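Local coordinates for glutamate--tRNA ligase (Elizabethkingia anophelis, PDB 6B1Z), which catalyses the ATP-dependent attachment of glutamate to its transfer RNA, supplying charged tRNA for protein synthesis, at residues R126-A131 and R143-N148; I179-I184 and L238-Y243; V311-W316 and E323-D328; G408-H413 and P488-M493. All blocks are in the same frame, centred on the assembly; numbering follows the deposited sequence.

The four contacts follow one another along the chain without overlapping, and they also sample the length of an elongated, single-chain synthetase. Contacts 1, 2 and 3 all fall within the class I catalytic part, whereas contact 4 belongs to the helical anticodon-binding part. Contact 1 ties helix 119-131 to the loop that follows it; contact 2 sets helix 236-246 against a two-stranded hairpin, its centre about 28 Å from that of contact 1. Contact 3, centred about 30 Å from contact 2, lies in the connection between helices 304-312 and 327-333. Some 75 Å separates the centres of contacts 1 and 4, a span consistent with a synthetase that handles the acceptor end of its tRNA with one part and the anticodon with another.

Contact 1 (R126-A131 and R143-N148)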
# COMPACT_ATOMS: atom_id res chain seq x y z
N ARG A 126 -23.32 -15.90 25.07
CA ARG A 126 -22.53 -16.39 23.94
C ARG A 126 -22.25 -17.89 24.08
O ARG A 126 -22.38 -18.64 23.10
CB ARG A 126 -21.22 -15.61 23.83
CG ARG A 126 -21.39 -14.20 23.33
CD ARG A 126 -20.06 -13.48 23.19
NE ARG A 126 -20.27 -12.04 23.02
CZ ARG A 126 -19.88 -11.12 23.88
NH1 ARG A 126 -19.24 -11.46 25.00
NH2 ARG A 126 -20.13 -9.83 23.63
N ALA A 127 -21.90 -18.34 25.29
CA ALA A 127 -21.65 -19.76 25.52
C ALA A 127 -22.92 -20.59 25.36
O ALA A 127 -22.87 -21.73 24.89
CB ALA A 127 -21.05 -19.96 26.91
N GLU A 128 -24.07 -20.05 25.79
CA GLU A 128 -25.33 -20.76 25.60
C GLU A 128 -25.61 -20.99 24.12
O GLU A 128 -26.03 -22.09 23.72
CB GLU A 128 -26.47 -20.00 26.27
CG GLU A 128 -26.46 -20.08 27.78
CD GLU A 128 -27.25 -18.97 28.45
OE1 GLU A 128 -27.87 -18.17 27.72
OE2 GLU A 128 -27.24 -18.91 29.69
N PHE A 129 -25.38 -19.97 23.29
CA PHE A 129 -25.60 -20.11 21.85
C PHE A 129 -24.59 -21.07 21.24
O PHE A 129 -24.95 -21.92 20.41
CB PHE A 129 -25.51 -18.74 21.16
CG PHE A 129 -26.82 -18.01 21.12
CD1 PHE A 129 -27.41 -17.54 22.28
CD2 PHE A 129 -27.45 -17.77 19.90
CE1 PHE A 129 -28.60 -16.85 22.24
CE2 PHE A 129 -28.65 -17.09 19.86
CZ PHE A 129 -29.23 -16.63 21.02
N GLU A 130 -23.32 -20.96 21.64
CA GLU A 130 -22.29 -21.83 21.08
C GLU A 130 -22.61 -23.30 21.33
O GLU A 130 -22.42 -24.15 20.45
CB GLU A 130 -20.93 -21.46 21.66
CG GLU A 130 -19.73 -21.92 20.82
CD GLU A 130 -19.29 -23.33 21.15
OE1 GLU A 130 -19.71 -23.86 22.20
OE2 GLU A 130 -18.52 -23.92 20.36
N ALA A 131 -23.12 -23.62 22.53
CA ALA A 131 -23.44 -25.01 22.86
C ALA A 131 -24.54 -25.57 21.96
O ALA A 131 -24.60 -26.79 21.76
CB ALA A 131 -23.86 -25.13 24.32
N ARG A 143 -33.08 -9.21 22.73
CA ARG A 143 -32.96 -8.06 23.62
C ARG A 143 -33.90 -8.17 24.81
O ARG A 143 -33.58 -7.68 25.90
CB ARG A 143 -33.16 -6.75 22.86
CG ARG A 143 -34.58 -6.47 22.42
CD ARG A 143 -34.70 -5.04 21.90
NE ARG A 143 -34.13 -4.85 20.57
CZ ARG A 143 -34.83 -4.47 19.50
NH1 ARG A 143 -36.15 -4.23 19.61
NH2 ARG A 143 -34.22 -4.30 18.33
N ASN A 144 -35.04 -8.85 24.66
CA ASN A 144 -35.98 -8.88 25.77
C ASN A 144 -35.59 -9.83 26.90
O ASN A 144 -36.20 -9.77 27.97
CB ASN A 144 -37.38 -9.23 25.26
CG ASN A 144 -38.03 -8.06 24.55
OD1 ASN A 144 -38.26 -8.10 23.34
ND2 ASN A 144 -38.30 -7.00 25.30
N ARG A 145 -34.57 -10.68 26.73
CA ARG A 145 -34.11 -11.50 27.84
C ARG A 145 -32.76 -11.06 28.38
O ARG A 145 -32.19 -11.75 29.22
CB ARG A 145 -34.08 -12.98 27.45
CG ARG A 145 -33.12 -13.39 26.35
CD ARG A 145 -33.32 -14.88 26.11
NE ARG A 145 -32.86 -15.36 24.81
CZ ARG A 145 -31.96 -16.33 24.65
NH1 ARG A 145 -31.41 -16.92 25.71
NH2 ARG A 145 -31.61 -16.71 23.43
N LEU A 146 -32.27 -9.91 27.95
CA LEU A 146 -31.05 -9.34 28.49
C LEU A 146 -31.42 -8.18 29.41
O LEU A 146 -32.58 -8.07 29.85
CB LEU A 146 -30.12 -8.97 27.32
CG LEU A 146 -29.57 -10.24 26.65
CD1 LEU A 146 -28.97 -9.94 25.29
CD2 LEU A 146 -28.55 -10.93 27.56
N ARG A 147 -30.46 -7.31 29.74
CA ARG A 147 -30.65 -6.29 30.77
C ARG A 147 -30.50 -4.91 30.14
O ARG A 147 -29.38 -4.40 30.01
CB ARG A 147 -29.69 -6.50 31.93
CG ARG A 147 -30.04 -7.75 32.77
CD ARG A 147 -29.08 -8.01 33.96
NE ARG A 147 -28.85 -6.82 34.77
CZ ARG A 147 -29.72 -6.33 35.66
NH1 ARG A 147 -30.89 -6.93 35.84
NH2 ARG A 147 -29.41 -5.25 36.35
N ASN A 148 -31.62 -4.30 29.76
CA ASN A 148 -31.58 -3.04 29.03
C ASN A 148 -32.88 -2.28 29.30
O ASN A 148 -33.78 -2.79 29.97
CB ASN A 148 -31.34 -3.29 27.54
CG ASN A 148 -32.37 -4.23 26.96
OD1 ASN A 148 -33.55 -3.89 26.91
ND2 ASN A 148 -31.95 -5.41 26.52
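Phe129 and Arg145 approach from opposite directions, and their meeting makes up most of this small interface. The terminal NH2 of Arg145 reaches Phe129 CE1 at 3.2 Å and also borders CZ of the same ring. Ring and guanidinium planes differ by only 18°, yet the nitrogen comes in obliquely. The arginine chain runs extended from CG to NE, and this length bridges backbones whose nearest CA atoms, Glu128 CA and Arg145 CA, are 13.0 Å apart. Arg145 has two conformers, and the short approach belongs to one of them, so its closeness is doubtful.

The electrostatic component is looser. Glu128 OE1 lies 4.3 Å from Arg145 NH1, too far for a salt bridge, and Glu128 too has two conformers; a mild attraction is the most that can be inferred.

Within the class I catalytic part, the chain after helix 119-131 returns along that helix, with Arg145 and Leu146 on Ile125, and reaches strand 112-115, where Asn148 touches Tyr113 and Ala115. Arg132 makes a cation-pi contact with Phe129.

Hydrogen bonding works within the returning loop. Asn148 ND2 donates to Arg143 O over 2.9 Å with an N-H...O angle of 160°, while Asn148 OD1 accepts from the backbone N atoms of Ile150 and Ser151. Arg143 itself forms a salt bridge with Asp198.

Contact 2 (I179-I184 and L238-Y243). With EDO (1,2-ethanediol), chain V.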
# COMPACT_ATOMS: atom_id res chain seq x y z
N ILE A 179 -34.62 -2.58 4.11
CA ILE A 179 -33.82 -1.41 3.80
C ILE A 179 -33.32 -1.56 2.37
O ILE A 179 -32.65 -2.54 2.04
CB ILE A 179 -32.64 -1.27 4.78
CG1 ILE A 179 -33.11 -1.39 6.24
CG2 ILE A 179 -31.93 0.07 4.55
CD1 ILE A 179 -34.17 -0.38 6.64
N ASN A 180 -33.63 -0.59 1.51
CA ASN A 180 -33.17 -0.61 0.12
C ASN A 180 -31.94 0.29 0.00
O ASN A 180 -32.04 1.51 0.19
CB ASN A 180 -34.28 -0.16 -0.83
CG ASN A 180 -35.50 -1.05 -0.73
OD1 ASN A 180 -35.40 -2.27 -0.85
ND2 ASN A 180 -36.66 -0.45 -0.51
N LEU A 181 -30.79 -0.32 -0.29
CA LEU A 181 -29.50 0.36 -0.36
C LEU A 181 -29.06 0.54 -1.80
O LEU A 181 -29.46 -0.20 -2.71
CB LEU A 181 -28.44 -0.43 0.43
CG LEU A 181 -28.80 -0.51 1.92
CD1 LEU A 181 -27.91 -1.47 2.66
CD2 LEU A 181 -28.73 0.87 2.56
N ASN A 182 -28.23 1.56 -2.02
CA ASN A 182 -27.73 1.85 -3.36
C ASN A 182 -26.28 2.28 -3.21
O ASN A 182 -26.00 3.35 -2.66
CB ASN A 182 -28.55 2.95 -4.03
CG ASN A 182 -28.25 3.11 -5.50
OD1 ASN A 182 -27.33 2.50 -6.03
ND2 ASN A 182 -29.04 3.94 -6.18
N ASP A 183 -25.36 1.44 -3.68
CA ASP A 183 -23.93 1.70 -3.59
C ASP A 183 -23.37 2.03 -4.97
O ASP A 183 -23.76 1.41 -5.96
CB ASP A 183 -23.20 0.48 -3.02
CG ASP A 183 -21.74 0.77 -2.70
OD1 ASP A 183 -20.86 0.41 -3.52
OD2 ASP A 183 -21.53 1.42 -1.66
N ILE A 184 -22.42 2.97 -5.03
CA ILE A 184 -21.85 3.37 -6.31
C ILE A 184 -21.14 2.21 -6.98
O ILE A 184 -21.22 2.04 -8.20
CB ILE A 184 -20.92 4.59 -6.12
CG1 ILE A 184 -21.73 5.84 -5.82
CG2 ILE A 184 -20.03 4.80 -7.36
CD1 ILE A 184 -20.87 7.02 -5.31
N LEU A 238 -27.16 -0.18 8.81
CA LEU A 238 -27.11 0.54 10.07
C LEU A 238 -26.79 2.01 9.86
O LEU A 238 -27.43 2.89 10.46
CB LEU A 238 -26.07 -0.10 11.00
CG LEU A 238 -25.78 0.70 12.28
CD1 LEU A 238 -27.02 0.74 13.21
CD2 LEU A 238 -24.58 0.10 13.00
N HIS A 239 -25.79 2.30 9.04
CA HIS A 239 -25.39 3.69 8.88
C HIS A 239 -26.50 4.52 8.26
O HIS A 239 -26.76 5.64 8.72
CB HIS A 239 -24.11 3.76 8.04
CG HIS A 239 -22.97 3.05 8.69
ND1 HIS A 239 -21.88 2.56 8.00
CD2 HIS A 239 -22.78 2.70 9.99
CE1 HIS A 239 -21.05 1.97 8.84
NE2 HIS A 239 -21.56 2.06 10.06
N VAL A 240 -27.17 3.98 7.24
CA VAL A 240 -28.29 4.69 6.63
C VAL A 240 -29.40 4.90 7.64
O VAL A 240 -29.99 5.99 7.72
CB VAL A 240 -28.76 3.93 5.37
CG1 VAL A 240 -30.12 4.43 4.89
CG2 VAL A 240 -27.71 4.07 4.27
N LEU A 241 -29.66 3.90 8.50
CA LEU A 241 -30.68 4.05 9.53
C LEU A 241 -30.27 5.09 10.58
O LEU A 241 -31.15 5.77 11.14
CB LEU A 241 -30.96 2.70 10.20
CG LEU A 241 -31.81 1.75 9.36
CD1 LEU A 241 -31.69 0.33 9.96
CD2 LEU A 241 -33.26 2.23 9.36
N LEU A 242 -28.97 5.22 10.87
CA LEU A 242 -28.54 6.25 11.81
C LEU A 242 -28.79 7.65 11.26
O LEU A 242 -29.23 8.53 12.00
CB LEU A 242 -27.07 6.06 12.17
CG LEU A 242 -26.82 4.88 13.11
CD1 LEU A 242 -25.31 4.61 13.21
CD2 LEU A 242 -27.41 5.10 14.52
N TYR A 243 -28.52 7.88 9.97
CA TYR A 243 -28.83 9.19 9.39
C TYR A 243 -30.32 9.46 9.50
O TYR A 243 -30.72 10.56 9.90
CB TYR A 243 -28.38 9.28 7.93
CG TYR A 243 -26.89 9.45 7.77
CD1 TYR A 243 -26.29 10.68 7.97
CD2 TYR A 243 -26.09 8.38 7.41
CE1 TYR A 243 -24.92 10.84 7.84
CE2 TYR A 243 -24.71 8.52 7.28
CZ TYR A 243 -24.15 9.76 7.50
OH TYR A 243 -22.79 9.92 7.36
C1 EDO V . -20.03 6.25 8.18
O1 EDO V . -20.37 5.16 9.05
C2 EDO V . -21.16 6.48 7.20
O2 EDO V . -21.20 7.86 6.83
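Strand residues Ile179 and Leu181 lie beside the helix carrying Val240 and Leu241, and the backbones come nearest at Leu181 CA and Val240 CA, 8.3 Å apart. The strand, 178-183, pairs antiparallel with 187-192 as a β-hairpin of the class I catalytic part, and helix 236-246 packs against it.

Two apolar pairs make the junction. Leu181 CD2 meets Val240 CG2 at 3.8 Å, the two side chains sliding past each other in opposite directions. Val240 turns CG1 anti to its backbone N (chi1 166°), which places CG2 beside that nitrogen and within touch of the leucine. In the second pair, Ile179 CD1 abuts Leu241 CD2 at 3.9 Å, the chains crossing at a slant. Phe171 of strand 168-171 lies against Leu241 as well, so the leucine touches both strands.

Beyond the apolar patch, the strand end serves polar tasks. Asp183 OD1 accepts from the backbone N atoms of Ile185 and Arg186, fixing the turn of the hairpin, while the carbonyl O of Ile184 is a ligand of the magnesium ion.

Along the helix, a molecule of 1,2-ethanediol, probably from the crystallisation liquor, sits between His239 and Tyr243, and Asp218 OD1 also bonds the diol. Tyr243 OH donates to its O2 over 2.7 Å, with that oxygen at the ring's edge and in its plane. His239 is held by Arg228 and His211 through its two ring nitrogens, and the diol's O1 sits 3.1 Å above the plane of its imidazole, over the centre.

Contact 3 (V311-W316 and E323-D328); sequences VAMLGW and EIVSMD
Met313 sends its methyl across to Val325, the two side chains crossing at an angle, so that a single terminal carbon does the work on the methionine side. Met313 CE presses on Val325 CG2 at 3.5 Å, tighter than usual for two carbons. A bend at chi2 (-49°) folds the thioether so that CE also lies 3.6 Å from the carbonyl O of Glu323, and the methyl therefore rests against both backbone and side chain of the 323-325 strip. On the valine, CG2 occupies the position between the backbone N and the carbonyl carbon.

Asn309, one turn back on the helix leading to Met313, bonds the same strip twice: ND2 to Glu323 O and OD1 to Val325 N. Glu323 directs its carboxylate elsewhere, to a salt bridge with Lys350 on helix 348-361.

Past the end of helix 304-312 the chain turns sharply. Leu314 is the centre of an inverse gamma turn, and Gly315 takes a positive phi (108°). Trp316 then stacks edge-to-face with Phe334.

On the other side Ser326 occupies the N-cap position of helix 327-333. Its OG caps a backbone N just beyond Asp328, and Glu329 OE1 accepts from Ser326 N. The whole is thus a helix-loop-helix junction whose second helix starts with a pairing consistent with a capping box.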
# COMPACT_ATOMS: atom_id res chain seq x y z
N VAL A 311 -1.04 0.56 -7.63
CA VAL A 311 -2.18 0.47 -6.72
C VAL A 311 -3.46 0.93 -7.40
O VAL A 311 -4.52 0.32 -7.24
CB VAL A 311 -1.89 1.28 -5.44
CG1 VAL A 311 -3.15 1.35 -4.55
CG2 VAL A 311 -0.75 0.62 -4.64
N ALA A 312 -3.38 2.00 -8.20
CA ALA A 312 -4.55 2.52 -8.89
C ALA A 312 -5.21 1.48 -9.77
O ALA A 312 -6.44 1.43 -9.89
CB ALA A 312 -4.17 3.73 -9.74
N MET A 313 -4.41 0.63 -10.40
CA MET A 313 -4.94 -0.32 -11.37
C MET A 313 -5.47 -1.59 -10.72
O MET A 313 -5.86 -2.51 -11.45
CB MET A 313 -3.85 -0.65 -12.40
CG MET A 313 -3.39 0.59 -13.18
SD MET A 313 -4.77 1.59 -13.83
CE MET A 313 -3.87 2.94 -14.58
N LEU A 314 -5.50 -1.66 -9.38
CA LEU A 314 -6.14 -2.78 -8.68
C LEU A 314 -7.65 -2.54 -8.65
O LEU A 314 -8.27 -2.21 -7.63
CB LEU A 314 -5.56 -2.93 -7.27
CG LEU A 314 -4.09 -3.35 -7.21
CD1 LEU A 314 -3.58 -3.31 -5.78
CD2 LEU A 314 -3.89 -4.74 -7.81
N GLY A 315 -8.28 -2.77 -9.81
CA GLY A 315 -9.72 -2.68 -9.92
C GLY A 315 -10.22 -1.48 -10.69
O GLY A 315 -11.43 -1.31 -10.81
N TRP A 316 -9.33 -0.65 -11.22
CA TRP A 316 -9.73 0.45 -12.08
C TRP A 316 -8.95 0.30 -13.37
O TRP A 316 -7.74 0.03 -13.33
CB TRP A 316 -9.46 1.81 -11.43
CG TRP A 316 -9.64 3.00 -12.36
CD1 TRP A 316 -10.79 3.42 -12.96
CD2 TRP A 316 -8.62 3.94 -12.75
NE1 TRP A 316 -10.56 4.55 -13.72
CE2 TRP A 316 -9.23 4.88 -13.61
CE3 TRP A 316 -7.26 4.06 -12.47
CZ2 TRP A 316 -8.52 5.94 -14.18
CZ3 TRP A 316 -6.56 5.11 -13.04
CH2 TRP A 316 -7.19 6.03 -13.89
N GLU A 323 -1.71 2.01 -19.50
CA GLU A 323 -1.35 1.49 -18.17
C GLU A 323 -0.48 2.46 -17.39
O GLU A 323 -0.61 2.57 -16.16
CB GLU A 323 -0.62 0.17 -18.31
CG GLU A 323 -1.45 -0.98 -18.77
CD GLU A 323 -0.73 -2.27 -18.52
OE1 GLU A 323 0.07 -2.69 -19.39
OE2 GLU A 323 -0.95 -2.85 -17.44
N ILE A 324 0.47 3.11 -18.05
CA ILE A 324 1.40 4.02 -17.40
C ILE A 324 0.77 5.40 -17.39
O ILE A 324 0.54 6.00 -18.45
CB ILE A 324 2.76 4.03 -18.10
CG1 ILE A 324 3.39 2.63 -18.08
CG2 ILE A 324 3.68 5.05 -17.45
CD1 ILE A 324 3.87 2.20 -16.72
N VAL A 325 0.46 5.91 -16.20
CA VAL A 325 -0.18 7.21 -16.05
C VAL A 325 0.40 7.91 -14.82
O VAL A 325 0.66 7.28 -13.79
CB VAL A 325 -1.71 7.10 -15.93
CG1 VAL A 325 -2.35 7.02 -17.32
CG2 VAL A 325 -2.11 5.92 -15.07
N SER A 326 0.59 9.21 -14.95
CA SER A 326 1.01 10.07 -13.85
C SER A 326 -0.18 10.38 -12.94
O SER A 326 -1.34 10.17 -13.28
CB SER A 326 1.56 11.38 -14.40
OG SER A 326 0.50 12.17 -14.94
N MET A 327 0.13 10.93 -11.76
CA MET A 327 -0.94 11.37 -10.87
C MET A 327 -1.86 12.38 -11.57
O MET A 327 -3.08 12.30 -11.42
CB MET A 327 -0.36 11.99 -9.60
CG MET A 327 -1.39 12.41 -8.56
SD MET A 327 -2.26 11.02 -7.81
CE MET A 327 -1.06 10.48 -6.61
N ASP A 328 -1.29 13.34 -12.31
CA ASP A 328 -2.14 14.31 -13.00
C ASP A 328 -3.03 13.64 -14.04
O ASP A 328 -4.20 14.02 -14.19
CB ASP A 328 -1.28 15.40 -13.66
CG ASP A 328 -0.81 16.44 -12.67
OD1 ASP A 328 -1.42 16.54 -11.58
OD2 ASP A 328 0.16 17.15 -12.98

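Contact 4 (G408-H413 and P488-M493); sequences GKFFFH and PDLMEM
Helix 487-507 of the all-helical anticodon-binding part receives a turn of irregular chain, residues 408-413, on one flank, and Phe410 and Phe411 meet Leu490 and Met493 there. All four are buried.

Leu490 CD1 is the shared point of the contact. It approaches Phe411 CD1 at 3.6 Å and Phe410 CD2 at 3.8 Å, in each case obliquely to the ring. CG of this leucine is anti to its backbone N (chi1 175°), which carries the branched end out toward both phenylalanines. Met493 runs alongside Phe411, pointing the same way: its CG lies 3.6 Å from Phe411 CE1, and CB also borders the ring before bends at chi2 and chi3 carry the sulfur and methyl elsewhere. The aromatic group itself is layered. Phe410 CE2 stands 3.6 Å above one face of Phe411, displaced toward the rim, while Gly408 CA lies over a face of Phe410.

Backbone bonds shape the turn that presents these rings. Phe411 N donates to Gly408 O, and Lys409 O accepts from both Phe412 N and His413 N.

Other helices complete the surroundings: Ile390 and Met394 of helix 384-394 touch Phe411, and Leu478 and Val479 of helix 467-479 touch Leu490. Arg502, further along helix 487-507, bonds to Phe410 O. Loop and C-terminal helix thus share an apolar core with helices 384-394 and 467-479, as in the all-helical anticodon-binding domain of bacterial glutamyl-tRNA synthetases.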
# COMPACT_ATOMS: atom_id res chain seq x y z
N GLY A 408 26.01 -6.00 -11.47
CA GLY A 408 27.16 -5.43 -12.16
C GLY A 408 28.41 -5.41 -11.31
O GLY A 408 29.21 -4.47 -11.39
N LYS A 409 28.61 -6.47 -10.52
CA LYS A 409 29.74 -6.46 -9.60
C LYS A 409 31.07 -6.48 -10.33
O LYS A 409 32.07 -6.01 -9.78
CB LYS A 409 29.62 -7.62 -8.61
CG LYS A 409 28.51 -7.43 -7.57
CD LYS A 409 28.47 -8.57 -6.58
CE LYS A 409 27.31 -8.41 -5.61
NZ LYS A 409 27.23 -9.54 -4.64
N PHE A 410 31.09 -6.98 -11.57
CA PHE A 410 32.31 -7.00 -12.39
C PHE A 410 32.82 -5.61 -12.74
O PHE A 410 33.96 -5.49 -13.20
CB PHE A 410 32.06 -7.79 -13.67
CG PHE A 410 30.72 -7.49 -14.29
CD1 PHE A 410 29.65 -8.35 -14.10
CD2 PHE A 410 30.53 -6.34 -15.05
CE1 PHE A 410 28.40 -8.07 -14.64
CE2 PHE A 410 29.29 -6.05 -15.60
CZ PHE A 410 28.23 -6.92 -15.40
N PHE A 411 32.02 -4.55 -12.55
CA PHE A 411 32.56 -3.21 -12.75
C PHE A 411 33.52 -2.83 -11.65
O PHE A 411 34.36 -1.94 -11.85
CB PHE A 411 31.43 -2.17 -12.82
CG PHE A 411 30.63 -2.20 -14.09
CD1 PHE A 411 31.21 -1.89 -15.31
CD2 PHE A 411 29.28 -2.51 -14.05
CE1 PHE A 411 30.46 -1.90 -16.48
CE2 PHE A 411 28.52 -2.53 -15.22
CZ PHE A 411 29.12 -2.22 -16.43
N PHE A 412 33.42 -3.47 -10.49
CA PHE A 412 34.14 -3.07 -9.30
C PHE A 412 35.04 -4.15 -8.73
O PHE A 412 35.92 -3.83 -7.92
CB PHE A 412 33.13 -2.64 -8.22
CG PHE A 412 32.02 -1.78 -8.75
CD1 PHE A 412 32.22 -0.43 -8.99
CD2 PHE A 412 30.77 -2.32 -9.01
CE1 PHE A 412 31.20 0.37 -9.48
CE2 PHE A 412 29.75 -1.54 -9.51
CZ PHE A 412 29.96 -0.19 -9.74
N HIS A 413 34.86 -5.41 -9.12
CA HIS A 413 35.61 -6.54 -8.56
C HIS A 413 36.04 -7.47 -9.68
O HIS A 413 35.23 -7.81 -10.55
CB HIS A 413 34.76 -7.32 -7.55
CG HIS A 413 34.07 -6.45 -6.54
ND1 HIS A 413 34.74 -5.82 -5.51
CD2 HIS A 413 32.76 -6.13 -6.38
CE1 HIS A 413 33.88 -5.14 -4.78
NE2 HIS A 413 32.67 -5.31 -5.29
N PRO A 488 33.29 -4.11 -25.11
CA PRO A 488 34.07 -2.87 -25.18
C PRO A 488 33.61 -1.81 -24.19
O PRO A 488 34.42 -1.00 -23.73
CB PRO A 488 33.88 -2.41 -26.63
CG PRO A 488 33.55 -3.65 -27.38
CD PRO A 488 32.68 -4.43 -26.42
N ASP A 489 32.32 -1.81 -23.84
CA ASP A 489 31.83 -0.91 -22.80
C ASP A 489 32.38 -1.29 -21.44
O ASP A 489 32.79 -0.43 -20.66
CB ASP A 489 30.30 -0.90 -22.79
CG ASP A 489 29.71 -0.30 -24.05
OD1 ASP A 489 30.10 0.84 -24.40
OD2 ASP A 489 28.86 -0.95 -24.69
N LEU A 490 32.39 -2.60 -21.12
CA LEU A 490 32.96 -3.04 -19.85
C LEU A 490 34.44 -2.70 -19.76
O LEU A 490 34.91 -2.24 -18.71
CB LEU A 490 32.74 -4.54 -19.68
CG LEU A 490 33.40 -5.16 -18.44
CD1 LEU A 490 32.97 -4.41 -17.18
CD2 LEU A 490 33.03 -6.63 -18.33
N MET A 491 35.20 -2.91 -20.84
CA MET A 491 36.63 -2.60 -20.81
C MET A 491 36.86 -1.12 -20.54
O MET A 491 37.74 -0.77 -19.74
CB MET A 491 37.28 -3.02 -22.13
CG MET A 491 37.31 -4.53 -22.33
SD MET A 491 37.51 -5.02 -24.05
CE MET A 491 39.26 -4.72 -24.27
N GLU A 492 36.08 -0.25 -21.18
CA GLU A 492 36.22 1.19 -20.93
C GLU A 492 35.96 1.52 -19.47
O GLU A 492 36.64 2.38 -18.90
CB GLU A 492 35.27 1.98 -21.84
CG GLU A 492 35.33 3.49 -21.61
CD GLU A 492 34.23 4.24 -22.34
OE1 GLU A 492 33.87 3.83 -23.46
OE2 GLU A 492 33.74 5.25 -21.79
N MET A 493 34.99 0.85 -18.85
CA MET A 493 34.61 1.18 -17.48
C MET A 493 35.70 0.78 -16.49
O MET A 493 36.05 1.56 -15.60
CB MET A 493 33.28 0.50 -17.11
CG MET A 493 32.05 1.08 -17.81
SD MET A 493 31.78 2.84 -17.52
CE MET A 493 32.51 3.54 -19.00